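Side-chain contacts in pectinesterase inhibitor 1 (Arabidopsis thaliana, PDB 1X91), which inhibits pectin methylesterases of flowers, siliques and leaves, an activity that requires its N-terminal alpha-hairpin: residues T40-T45 against E87-H92; D77-A82 against D113-D118; S106-G111 against N138-A143. The protein carries 1 engineered substitution. All blocks are in the same frame, centred on the assembly; numbering follows the deposited sequence.

Contact 1. Residues T40-T45 against E87-H92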
loop_
_atom_site.group_PDB
_atom_site.type_symbol
_atom_site.label_atom_id
_atom_site.label_comp_id
_atom_site.label_asym_id
_atom_site.label_seq_id
_atom_site.Cartn_x
_atom_site.Cartn_y
_atom_site.Cartn_z
ATOM N N THR A 40 -9.280 -2.941 8.147
ATOM C CA THR A 40 -9.395 -1.503 7.819
ATOM C C THR A 40 -8.137 -0.989 7.172
ATOM O O THR A 40 -8.221 -0.092 6.326
ATOM C CB THR A 40 -9.804 -0.593 8.976
ATOM O OG1 THR A 40 -8.888 -0.777 10.055
ATOM C CG2 THR A 40 -11.199 -0.913 9.520
ATOM N N THR A 41 -6.984 -1.534 7.479
ATOM C CA THR A 41 -5.749 -1.136 6.845
ATOM C C THR A 41 -5.731 -1.525 5.374
ATOM O O THR A 41 -5.343 -0.732 4.527
ATOM C CB THR A 41 -4.538 -1.679 7.604
ATOM O OG1 THR A 41 -4.561 -1.226 8.988
ATOM C CG2 THR A 41 -3.263 -1.131 7.013
ATOM N N LEU A 42 -6.111 -2.759 5.099
ATOM C CA LEU A 42 -6.255 -3.207 3.716
ATOM C C LEU A 42 -7.241 -2.326 2.948
ATOM O O LEU A 42 -7.003 -1.997 1.765
ATOM C CB LEU A 42 -6.616 -4.693 3.648
ATOM C CG LEU A 42 -5.529 -5.682 3.931
ATOM C CD1 LEU A 42 -6.087 -7.102 3.729
ATOM C CD2 LEU A 42 -4.331 -5.469 3.022
ATOM N N ASP A 43 -8.345 -1.965 3.563
ATOM C CA ASP A 43 -9.320 -1.108 2.894
ATOM C C ASP A 43 -8.664 0.172 2.452
ATOM O O ASP A 43 -8.837 0.611 1.319
ATOM C CB ASP A 43 -10.484 -0.791 3.834
ATOM C CG ASP A 43 -11.410 -1.974 4.105
ATOM O OD1 ASP A 43 -11.434 -2.991 3.344
ATOM O OD2 ASP A 43 -12.238 -1.920 5.075
ATOM N N SER A 44 -7.901 0.812 3.332
ATOM C CA SER A 44 -7.310 2.095 2.962
ATOM C C SER A 44 -6.310 1.914 1.840
ATOM O O SER A 44 -6.156 2.777 0.937
ATOM C CB SER A 44 -6.619 2.713 4.192
ATOM O OG SER A 44 -7.576 3.069 5.203
ATOM N N THR A 45 -5.560 0.830 1.907
ATOM C CA THR A 45 -4.499 0.547 0.955
ATOM C C THR A 45 -5.105 0.316 -0.414
ATOM O O THR A 45 -4.644 0.915 -1.416
ATOM C CB THR A 45 -3.673 -0.696 1.368
ATOM O OG1 THR A 45 -3.213 -0.625 2.740
ATOM C CG2 THR A 45 -2.401 -0.766 0.519
ATOM N N GLU A 87 -6.322 -7.779 -3.406
ATOM C CA GLU A 87 -7.570 -8.556 -3.470
ATOM C C GLU A 87 -7.320 -9.932 -2.842
ATOM O O GLU A 87 -8.129 -10.399 -2.067
ATOM C CB GLU A 87 -8.097 -8.662 -4.880
ATOM C CG GLU A 87 -8.589 -7.293 -5.367
ATOM C CD GLU A 87 -9.063 -7.245 -6.818
ATOM O OE1 GLU A 87 -8.594 -8.058 -7.631
ATOM O OE2 GLU A 87 -9.886 -6.337 -7.141
ATOM N N GLU A 88 -6.188 -10.562 -3.206
ATOM C CA GLU A 88 -5.843 -11.885 -2.634
ATOM C C GLU A 88 -5.546 -11.764 -1.154
ATOM O O GLU A 88 -5.934 -12.640 -0.374
ATOM C CB GLU A 88 -4.675 -12.459 -3.382
ATOM C CG GLU A 88 -5.001 -12.882 -4.818
ATOM C CD GLU A 88 -6.138 -13.840 -4.903
ATOM O OE1 GLU A 88 -6.200 -14.763 -4.089
ATOM O OE2 GLU A 88 -7.028 -13.642 -5.765
ATOM N N ALA A 89 -4.916 -10.671 -0.765
ATOM C CA ALA A 89 -4.613 -10.451 0.636
ATOM C C ALA A 89 -5.923 -10.466 1.440
ATOM O O ALA A 89 -6.019 -11.081 2.509
ATOM C CB ALA A 89 -3.901 -9.131 0.823
ATOM N N PHE A 90 -6.952 -9.810 0.920
ATOM C CA PHE A 90 -8.276 -9.827 1.554
ATOM C C PHE A 90 -8.824 -11.261 1.666
ATOM O O PHE A 90 -9.391 -11.624 2.680
ATOM C CB PHE A 90 -9.299 -9.014 0.766
ATOM C CG PHE A 90 -9.258 -7.496 1.002
ATOM C CD1 PHE A 90 -9.826 -6.921 2.118
ATOM C CD2 PHE A 90 -8.756 -6.639 0.029
ATOM C CE1 PHE A 90 -9.888 -5.497 2.254
ATOM C CE2 PHE A 90 -8.776 -5.267 0.200
ATOM C CZ PHE A 90 -9.337 -4.715 1.331
ATOM N N GLU A 91 -8.722 -12.032 0.595
ATOM C CA GLU A 91 -9.216 -13.403 0.587
ATOM C C GLU A 91 -8.609 -14.214 1.663
ATOM O O GLU A 91 -9.326 -14.960 2.345
ATOM C CB GLU A 91 -8.999 -14.086 -0.760
ATOM C CG GLU A 91 -9.646 -13.416 -1.970
ATOM C CD GLU A 91 -11.132 -13.593 -2.066
ATOM O OE1 GLU A 91 -11.580 -14.717 -1.806
ATOM O OE2 GLU A 91 -11.847 -12.634 -2.487
ATOM N N HIS A 92 -7.292 -14.060 1.845
ATOM C CA HIS A 92 -6.614 -14.834 2.905
ATOM C C HIS A 92 -6.921 -14.309 4.285
ATOM O O HIS A 92 -7.130 -15.098 5.226
ATOM C CB HIS A 92 -5.126 -14.954 2.595
ATOM C CG HIS A 92 -4.907 -15.830 1.407
ATOM N ND1 HIS A 92 -4.858 -17.196 1.521
ATOM C CD2 HIS A 92 -4.861 -15.565 0.077
ATOM C CE1 HIS A 92 -4.756 -17.740 0.318
ATOM N NE2 HIS A 92 -4.768 -16.768 -0.576
#
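Leu42 and Phe90 mark the closest backbone approach, CA to CA 7.3 Å, of two nearly antiparallel helical segments whose axes pass 10.6 Å apart at 166°. Leu42 and Phe90 share the interface almost equally, with Ala89 beside them. The Phe90 ring has two conformers, so its contacts hold for the modelled one and are tentative to that extent. In it, Leu42 lays its CB over one face of the ring, 3.9 Å from the centroid and 27° off the normal, a CH-pi contact offset toward the CZ and CE1 rim. At the root of Phe90, Leu42 CD1 lies 4.2 Å from Ala89 CB. A chi1 of -75° keeps Leu42 CG beside its own backbone N and sends the isobutyl group across the interface. Asp43 starts away from the partner helix, yet its OD1 lies at the ring edge, 3.1 Å from Phe90 CE1. The carboxylate has its salt bridge with Lys39, whose side chain also touches Phe90. Leu42 also touches Leu86 and Leu93 of helix 66-94 and Met101 and Val105 of helix 98-119, while Thr41 and Thr45 touch helix 127-149, the remaining helix of the four-helix bundle.

Contact 2. Residues D77-A82 against D113-D118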
loop_
_atom_site.group_PDB
_atom_site.type_symbol
_atom_site.label_atom_id
_atom_site.label_comp_id
_atom_site.label_asym_id
_atom_site.label_seq_id
_atom_site.Cartn_x
_atom_site.Cartn_y
_atom_site.Cartn_z
ATOM N N ASP A 77 1.126 -0.879 -14.770
ATOM C CA ASP A 77 1.279 -2.326 -14.724
ATOM C C ASP A 77 1.500 -2.752 -13.280
ATOM O O ASP A 77 0.907 -3.745 -12.843
ATOM C CB ASP A 77 2.415 -2.776 -15.613
ATOM C CG ASP A 77 2.157 -2.517 -17.086
ATOM O OD1 ASP A 77 1.009 -2.280 -17.490
ATOM O OD2 ASP A 77 3.073 -2.535 -17.902
ATOM N N GLU A 78 2.344 -2.041 -12.545
ATOM C CA GLU A 78 2.637 -2.399 -11.151
ATOM C C GLU A 78 1.393 -2.262 -10.289
ATOM O O GLU A 78 1.155 -3.095 -9.401
ATOM C CB GLU A 78 3.773 -1.553 -10.583
ATOM C CG GLU A 78 5.116 -1.819 -11.270
ATOM C CD GLU A 78 5.626 -3.233 -11.061
ATOM O OE1 GLU A 78 5.370 -3.814 -10.010
ATOM O OE2 GLU A 78 6.230 -3.803 -11.994
ATOM N N TYR A 79 0.593 -1.223 -10.519
ATOM C CA TYR A 79 -0.603 -1.010 -9.748
ATOM C C TYR A 79 -1.729 -1.991 -10.079
ATOM O O TYR A 79 -2.481 -2.371 -9.180
ATOM C CB TYR A 79 -1.068 0.461 -9.771
ATOM C CG TYR A 79 -0.333 1.258 -8.691
ATOM C CD1 TYR A 79 0.663 2.172 -9.023
ATOM C CD2 TYR A 79 -0.461 0.924 -7.339
ATOM C CE1 TYR A 79 1.370 2.859 -8.043
ATOM C CE2 TYR A 79 0.269 1.592 -6.356
ATOM C CZ TYR A 79 1.170 2.592 -6.743
ATOM O OH TYR A 79 1.910 3.283 -5.800
ATOM N N GLU A 80 -1.868 -2.367 -11.358
ATOM C CA GLU A 80 -2.832 -3.389 -11.715
ATOM C C GLU A 80 -2.501 -4.704 -10.943
ATOM O O GLU A 80 -3.371 -5.325 -10.366
ATOM C CB GLU A 80 -2.908 -3.599 -13.218
ATOM C CG GLU A 80 -3.493 -2.391 -13.953
ATOM C CD GLU A 80 -3.560 -2.565 -15.446
ATOM O OE1 GLU A 80 -2.740 -3.329 -16.000
ATOM O OE2 GLU A 80 -4.418 -1.882 -16.037
ATOM N N SER A 81 -1.222 -5.020 -10.881
ATOM C CA SER A 81 -0.755 -6.214 -10.184
ATOM C C SER A 81 -0.921 -6.028 -8.690
ATOM O O SER A 81 -1.348 -6.947 -7.987
ATOM C CB SER A 81 0.702 -6.501 -10.531
ATOM O OG SER A 81 0.798 -6.999 -11.860
ATOM N N ALA A 82 -0.595 -4.849 -8.192
ATOM C CA ALA A 82 -0.707 -4.624 -6.760
ATOM C C ALA A 82 -2.151 -4.733 -6.298
ATOM O O ALA A 82 -2.433 -5.277 -5.236
ATOM C CB ALA A 82 -0.145 -3.292 -6.377
ATOM N N ASP A 113 6.890 0.268 -4.575
ATOM C CA ASP A 113 8.319 0.604 -4.493
ATOM C C ASP A 113 8.879 0.690 -5.909
ATOM O O ASP A 113 9.718 1.582 -6.205
ATOM C CB ASP A 113 9.065 -0.473 -3.698
ATOM C CG ASP A 113 10.089 0.083 -2.688
ATOM O OD1 ASP A 113 10.344 1.308 -2.634
ATOM O OD2 ASP A 113 10.664 -0.702 -1.875
ATOM N N THR A 114 8.420 -0.193 -6.768
ATOM C CA THR A 114 8.894 -0.258 -8.157
ATOM C C THR A 114 8.409 0.968 -8.912
ATOM O O THR A 114 9.190 1.580 -9.626
ATOM C CB THR A 114 8.405 -1.496 -8.856
ATOM O OG1 THR A 114 8.996 -2.673 -8.287
ATOM C CG2 THR A 114 8.816 -1.490 -10.362
ATOM N N CYS A 115 7.148 1.352 -8.716
ATOM C CA CYS A 115 6.661 2.619 -9.259
ATOM C C CYS A 115 7.549 3.782 -8.834
ATOM O O CYS A 115 7.991 4.580 -9.676
ATOM C CB CYS A 115 5.196 2.862 -8.888
ATOM S SG CYS A 115 4.593 4.473 -9.571
ATOM N N LEU A 116 7.891 3.862 -7.550
ATOM C CA LEU A 116 8.754 4.934 -7.064
ATOM C C LEU A 116 10.106 4.909 -7.779
ATOM O O LEU A 116 10.633 5.947 -8.197
ATOM C CB LEU A 116 8.979 4.785 -5.582
ATOM C CG LEU A 116 7.834 5.280 -4.754
ATOM C CD1 LEU A 116 8.004 4.817 -3.320
ATOM C CD2 LEU A 116 7.740 6.821 -4.887
ATOM N N ASP A 117 10.673 3.721 -7.951
ATOM C CA ASP A 117 11.935 3.575 -8.694
ATOM C C ASP A 117 11.797 3.871 -10.221
ATOM O O ASP A 117 12.743 4.342 -10.860
ATOM C CB ASP A 117 12.514 2.168 -8.473
ATOM C CG ASP A 117 13.039 1.952 -7.042
ATOM O OD1 ASP A 117 13.242 2.935 -6.297
ATOM O OD2 ASP A 117 13.281 0.812 -6.584
ATOM N N ASP A 118 10.627 3.620 -10.801
ATOM C CA ASP A 118 10.401 3.854 -12.222
ATOM C C ASP A 118 10.319 5.355 -12.515
ATOM O O ASP A 118 10.589 5.748 -13.673
ATOM C CB ASP A 118 9.074 3.256 -12.698
ATOM C CG ASP A 118 9.081 1.731 -12.852
ATOM O OD1 ASP A 118 10.112 1.130 -13.185
ATOM O OD2 ASP A 118 8.019 1.075 -12.759
#
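Glu78 and Tyr79 meet Thr114 and Cys115 in the helical hairpin formed by helices 66-94 and 98-119, which the disulfide between Cys75 and Cys115 ties together. The two short segments run almost exactly antiparallel, at 174°, with their axes 9.8 Å apart; Glu78 and Cys115 have the nearest CA atoms, at 6.7 Å. Two distinct pairings fill the interface. On the outer one, Glu78 crosses Thr114 at about a right angle and lies against its methyl in van der Waals contact: CD is 3.7 Å from Thr114 CG2, while CG and OE2 are each 3.8 Å from the same Thr114 CG2. The bend of Glu78 at chi2 (-64°) turns the chain across the helix axis, laying CG and the carboxylate group against the threonine. Thr114 holds its methyl anti to the backbone N, while OG1 turns back to donate a hydrogen bond to Asp110 O one helical turn earlier. On the inner pairing, Tyr79 brings an edge to the disulfide sulfur. Cys115 SG lies 3.9 Å from Tyr79 CE1, and the line from SG to the ring centroid is 76° off the normal, so this is an edge-on sulfur-aromatic contact. The phenol OH is hydrogen-bonded to Ser133 OG of helix 127-149, which fixes the far end of the ring, and Thr52 and Leu56 of helix 34-62 also touch it. Chemically, no hydrogen bond crosses the segments; the contact is van der Waals packing, with the Cys75-Cys115 disulfide joining the two helices alongside it. Glu78 OE2 stands 5.3 Å from Asp118 OD2, a proximity of like charges that would probably disfavour full ionisation of both groups slightly.

Contact 3. Residues S106-G111 against N138-A143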
loop_
_atom_site.group_PDB
_atom_site.type_symbol
_atom_site.label_atom_id
_atom_site.label_comp_id
_atom_site.label_asym_id
_atom_site.label_seq_id
_atom_site.Cartn_x
_atom_site.Cartn_y
_atom_site.Cartn_z
ATOM N N SER A 106 3.180 -8.122 0.792
ATOM C CA SER A 106 4.587 -7.936 0.440
ATOM C C SER A 106 4.772 -7.715 -1.069
ATOM O O SER A 106 5.552 -6.868 -1.495
ATOM C CB SER A 106 5.436 -9.097 0.985
ATOM O OG SER A 106 6.799 -8.716 1.113
ATOM N N ALA A 107 4.048 -8.470 -1.871
ATOM C CA ALA A 107 4.083 -8.323 -3.288
ATOM C C ALA A 107 3.506 -6.989 -3.709
ATOM O O ALA A 107 4.063 -6.330 -4.575
ATOM C CB ALA A 107 3.387 -9.433 -3.926
ATOM N N ALA A 108 2.422 -6.564 -3.072
ATOM C CA ALA A 108 1.869 -5.219 -3.368
ATOM C C ALA A 108 2.847 -4.127 -3.075
ATOM O O ALA A 108 2.969 -3.152 -3.860
ATOM C CB ALA A 108 0.577 -4.981 -2.629
ATOM N N LEU A 109 3.529 -4.200 -1.936
ATOM C CA LEU A 109 4.515 -3.196 -1.537
ATOM C C LEU A 109 5.575 -3.032 -2.604
ATOM O O LEU A 109 5.953 -1.921 -2.960
ATOM C CB LEU A 109 5.156 -3.607 -0.194
ATOM C CG LEU A 109 6.055 -2.608 0.544
ATOM C CD1 LEU A 109 6.113 -2.966 2.079
ATOM C CD2 LEU A 109 7.424 -2.568 -0.031
ATOM N N ASP A 110 6.040 -4.147 -3.149
ATOM C CA ASP A 110 7.049 -4.123 -4.203
ATOM C C ASP A 110 6.529 -3.378 -5.416
ATOM O O ASP A 110 7.318 -2.690 -6.101
ATOM C CB ASP A 110 7.406 -5.537 -4.646
ATOM C CG ASP A 110 8.460 -6.149 -3.817
ATOM O OD1 ASP A 110 8.809 -5.605 -2.718
ATOM O OD2 ASP A 110 9.015 -7.201 -4.210
ATOM N N GLY A 111 5.229 -3.474 -5.693
ATOM C CA GLY A 111 4.639 -2.727 -6.792
ATOM C C GLY A 111 4.742 -1.247 -6.553
ATOM O O GLY A 111 5.158 -0.492 -7.470
ATOM N N ASN A 138 3.874 2.627 2.887
ATOM C CA ASN A 138 3.737 2.745 4.353
ATOM C C ASN A 138 2.564 1.915 4.884
ATOM O O ASN A 138 2.681 1.217 5.923
ATOM C CB ASN A 138 3.555 4.215 4.709
ATOM C CG ASN A 138 4.840 5.015 4.529
ATOM O OD1 ASN A 138 5.933 4.459 4.594
ATOM N ND2 ASN A 138 4.692 6.319 4.258
ATOM N N LEU A 139 1.415 1.981 4.213
ATOM C CA LEU A 139 0.231 1.219 4.597
ATOM C C LEU A 139 0.535 -0.267 4.498
ATOM O O LEU A 139 0.156 -1.042 5.372
ATOM C CB LEU A 139 -0.993 1.577 3.740
ATOM C CG LEU A 139 -1.581 2.940 4.024
ATOM C CD1 LEU A 139 -2.526 3.279 2.921
ATOM C CD2 LEU A 139 -2.342 2.902 5.357
ATOM N N CYS A 140 1.201 -0.694 3.412
ATOM C CA CYS A 140 1.591 -2.120 3.349
ATOM C C CYS A 140 2.494 -2.503 4.503
ATOM O O CYS A 140 2.345 -3.601 5.063
ATOM C CB CYS A 140 2.240 -2.502 2.008
ATOM S SG CYS A 140 1.198 -2.444 0.543
ATOM N N GLY A 141 3.416 -1.622 4.864
ATOM C CA GLY A 141 4.325 -1.881 5.984
ATOM C C GLY A 141 3.558 -2.097 7.281
ATOM O O GLY A 141 3.858 -3.039 8.017
ATOM N N ILE A 142 2.517 -1.301 7.520
ATOM C CA ILE A 142 1.662 -1.469 8.678
ATOM C C ILE A 142 0.931 -2.816 8.609
ATOM O O ILE A 142 0.864 -3.568 9.576
ATOM C CB ILE A 142 0.661 -0.284 8.828
ATOM C CG1 ILE A 142 1.406 1.024 9.088
ATOM C CG2 ILE A 142 -0.315 -0.577 9.957
ATOM C CD1 ILE A 142 0.570 2.282 8.958
ATOM N N ALA A 143 0.368 -3.146 7.440
ATOM C CA ALA A 143 -0.366 -4.385 7.267
ATOM C C ALA A 143 0.551 -5.612 7.457
ATOM O O ALA A 143 0.090 -6.661 7.852
ATOM C CB ALA A 143 -1.003 -4.436 5.860
#
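Where Leu109 meets Cys140, the flat groups are peptide units of the backbone, and one side-chain atom from each helix lies over a face of a peptide of the other. Leu109 CD1 sits 4.1 Å from Gly141 N, nearly on the normal to the Cys140-Gly141 peptide plane. In return Cys140 SG stands 3.8 Å from Leu109 N, again close to the normal of its peptide, the one joining Ala108 to Leu109. Neither approach comes in at a peptide edge, and no hydrogen bond crosses between the segments, which suits amide groups already engaged in helical bonding. Side chains close the rest of the interface. Leu109 CB packs 3.8 Å from Cys140 CB, and Leu109 CD1 approaches that same Cys140 CB to 3.9 Å, so the leucine lies alongside the cysteine from its root to one branch. Its chi1 of -170°, with CG anti to the backbone N, carries CD1 past the cysteine and on to the backbone of the glycine. The Cys140 sulfur, over the Ala108-Leu109 peptide, also meets Ala108 CB, which is 4.1 Å from SG. Small residues on both sides are consistent with the close backbone approach: the segment axes come within 9.2 Å of each other at 164°, and the CA atoms of Leu109 and Cys140 within 5.8 Å. Around this seam, Cys140 also touches Thr45 of helix 34-62, and Ala108 touches Leu86 of helix 66-94, so all four bundle helices converge here. On another side of helix 127-149, Leu139 meets Phe20 and Phe24 and Ile142 meets Cys21, all of helix 18-27 in the N-terminal part of the chain.

The three contacts sample three neighbouring helix pairs of one antiparallel bundle. Contact 3 is the most central, about 5 Å from the centre of the chain, and its centre lies about 11 Å from those of contacts 1 and 2, which are about 17 Å apart and do not touch. Contact 1 meets contact 3 where Thr45 OG1 comes 3.3 Å from Leu139 CB and Thr45 CG2 lies 4.0 Å from Cys140 SG. Contacts 2 and 3 share helix 98-119, with Glu78 OE1 packed 3.5 Å from Gly111 CA. Segment 138-143 additionally borders helix 18-27, linking this core to the N-terminal region, whose alpha-hairpin is required for inhibition.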